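Long-range contact in Bd0816 (PDB 5CER), which probably acts as a serine-type D-Ala-D-Ala carboxypeptidase of the peptidase S13 family, cleaving the terminal D-alanine from cell-wall peptides: residues L102-N107 with A136-L141. The protein carries 2 engineered substitutions. Sequence-based numbering, arbitrary orientation.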
loop_
_atom_site.group_PDB
_atom_site.type_symbol
_atom_site.label_atom_id
_atom_site.label_comp_id
_atom_site.label_asym_id
_atom_site.label_seq_id
_atom_site.Cartn_x
_atom_site.Cartn_y
_atom_site.Cartn_z
ATOM N N LEU A 102 8.748 -27.075 -21.051
ATOM C CA LEU A 102 7.780 -26.266 -20.381
ATOM C C LEU A 102 7.216 -25.307 -21.443
ATOM O O LEU A 102 7.895 -24.403 -21.906
ATOM C CB LEU A 102 8.436 -25.535 -19.207
ATOM C CG LEU A 102 7.543 -24.997 -18.076
ATOM C CD1 LEU A 102 8.151 -24.767 -16.685
ATOM C CD2 LEU A 102 7.073 -23.708 -18.617
ATOM N N THR A 103 5.964 -25.506 -21.804
ATOM C CA THR A 103 5.240 -24.556 -22.626
ATOM C C THR A 103 4.175 -23.852 -21.800
ATOM O O THR A 103 3.838 -24.296 -20.695
ATOM C CB THR A 103 4.610 -25.259 -23.849
ATOM O OG1 THR A 103 3.565 -26.152 -23.437
ATOM C CG2 THR A 103 5.649 -26.048 -24.599
ATOM N N PHE A 104 3.681 -22.721 -22.306
ATOM C CA PHE A 104 2.624 -21.950 -21.637
ATOM C C PHE A 104 1.828 -21.199 -22.684
ATOM O O PHE A 104 2.373 -20.808 -23.738
ATOM C CB PHE A 104 3.220 -20.981 -20.594
ATOM C CG PHE A 104 4.062 -19.885 -21.201
ATOM C CD1 PHE A 104 3.484 -18.692 -21.624
ATOM C CD2 PHE A 104 5.414 -20.089 -21.442
ATOM C CE1 PHE A 104 4.227 -17.704 -22.225
ATOM C CE2 PHE A 104 6.169 -19.094 -22.055
ATOM C CZ PHE A 104 5.566 -17.887 -22.439
ATOM N N ASP A 105 0.550 -20.972 -22.389
ATOM C CA ASP A 105 -0.373 -20.313 -23.320
ATOM C C ASP A 105 -0.536 -18.791 -23.028
ATOM O O ASP A 105 0.088 -18.218 -22.110
ATOM C CB ASP A 105 -1.714 -21.089 -23.393
ATOM C CG ASP A 105 -2.655 -20.821 -22.220
ATOM O OD1 ASP A 105 -2.427 -19.884 -21.429
ATOM O OD2 ASP A 105 -3.677 -21.539 -22.123
ATOM N N GLU A 106 -1.399 -18.138 -23.800
ATOM C CA GLU A 106 -1.563 -16.661 -23.745
ATOM C C GLU A 106 -2.150 -16.092 -22.478
ATOM O O GLU A 106 -2.129 -14.886 -22.273
ATOM C CB GLU A 106 -2.399 -16.161 -24.944
ATOM C CG GLU A 106 -3.816 -16.717 -25.073
ATOM C CD GLU A 106 -3.916 -17.949 -25.951
ATOM O OE1 GLU A 106 -2.935 -18.740 -26.026
ATOM O OE2 GLU A 106 -4.988 -18.125 -26.580
ATOM N N ASN A 107 -2.651 -16.968 -21.639
ATOM C CA ASN A 107 -3.244 -16.580 -20.386
ATOM C C ASN A 107 -2.323 -16.734 -19.178
ATOM O O ASN A 107 -2.753 -16.438 -18.044
ATOM C CB ASN A 107 -4.577 -17.343 -20.210
ATOM C CG ASN A 107 -5.613 -16.909 -21.228
ATOM O OD1 ASN A 107 -5.771 -15.724 -21.566
ATOM N ND2 ASN A 107 -6.272 -17.869 -21.774
ATOM N N ALA A 136 8.421 -11.829 -22.194
ATOM C CA ALA A 136 8.600 -11.442 -20.786
ATOM C C ALA A 136 8.316 -12.618 -19.856
ATOM O O ALA A 136 9.017 -12.785 -18.865
ATOM C CB ALA A 136 7.750 -10.236 -20.446
ATOM N N VAL A 137 7.343 -13.461 -20.196
ATOM C CA VAL A 137 7.063 -14.652 -19.404
ATOM C C VAL A 137 8.238 -15.651 -19.497
ATOM O O VAL A 137 8.700 -16.202 -18.483
ATOM C CB VAL A 137 5.754 -15.325 -19.856
ATOM C CG1 VAL A 137 5.587 -16.686 -19.190
ATOM C CG2 VAL A 137 4.571 -14.449 -19.536
ATOM N N ILE A 138 8.754 -15.836 -20.712
ATOM C CA ILE A 138 9.998 -16.571 -20.903
ATOM C C ILE A 138 11.097 -16.042 -19.999
ATOM O O ILE A 138 11.705 -16.830 -19.275
ATOM C CB ILE A 138 10.436 -16.575 -22.389
ATOM C CG1 ILE A 138 9.408 -17.480 -23.086
ATOM C CG2 ILE A 138 11.891 -17.066 -22.555
ATOM C CD1 ILE A 138 9.412 -17.726 -24.549
ATOM N N LYS A 139 11.381 -14.737 -20.074
ATOM C CA LYS A 139 12.420 -14.135 -19.225
ATOM C C LYS A 139 12.316 -14.526 -17.729
ATOM O O LYS A 139 13.315 -14.913 -17.138
ATOM C CB LYS A 139 12.445 -12.613 -19.310
ATOM C CG LYS A 139 13.150 -12.096 -20.536
ATOM C CD LYS A 139 13.577 -13.077 -21.743
ATOM C CE LYS A 139 15.080 -13.273 -21.956
ATOM N NZ LYS A 139 15.613 -14.554 -21.403
ATOM N N ASN A 140 11.116 -14.397 -17.162
ATOM C CA ASN A 140 10.830 -14.787 -15.774
ATOM C C ASN A 140 10.988 -16.255 -15.476
ATOM O O ASN A 140 11.641 -16.610 -14.484
ATOM C CB ASN A 140 9.403 -14.400 -15.378
ATOM C CG ASN A 140 9.266 -12.933 -15.111
ATOM O OD1 ASN A 140 9.451 -12.476 -13.985
ATOM N ND2 ASN A 140 8.996 -12.171 -16.149
ATOM N N LEU A 141 10.391 -17.097 -16.319
ATOM C CA LEU A 141 10.594 -18.534 -16.234
ATOM C C LEU A 141 12.087 -18.919 -16.261
ATOM O O LEU A 141 12.564 -19.727 -15.457
ATOM C CB LEU A 141 9.835 -19.281 -17.347
ATOM C CG LEU A 141 8.314 -19.342 -17.206
ATOM C CD1 LEU A 141 7.642 -19.855 -18.482
ATOM C CD2 LEU A 141 7.901 -20.176 -16.010
#
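The carbonyl oxygen of A136, in the helix whose V137, I138 and L141 pack on F104, is gripped twice by N140: ND2 lies 2.8 Å from A136 O and the backbone N of N140 reaches the same oxygen from the opposite face of its plane. N140 OD1 meanwhile accepts from the backbone of W112. Beyond F104 the strand ends in an Asx turn, where D105 OD1 takes the backbone N of N107 at 2.9 Å and also that of G73.

Across the two segments the contact is apolar. F104 and V137 reach toward each other tip to tip, and V137 CG1, held anti to its backbone N (chi1 171°), sits over one ring face, offset toward the rim, 3.5 Å from the centroid, in a CH-pi contact. At the ring edge, in its plane, I138 CG1 approaches F104 CE2 at 3.8 Å, the two side chains crossing at about a right angle. L141 CD1 comes in obliquely, 3.7 Å from F104 CD2, and reaches L102 CD2 at 3.9 Å.

The contact lies in the crossover connection between the adjacent parallel strands 98-104 and 175-181, which carries helices 130-145 and 151-163; I138 and L141 also touch I179. Between residues 102-107 and 136-141 attachment rests on van der Waals fit, centred on the buried F104 ring; Q133 NE2, earlier in the same helix, adds a polar tie to E106 O.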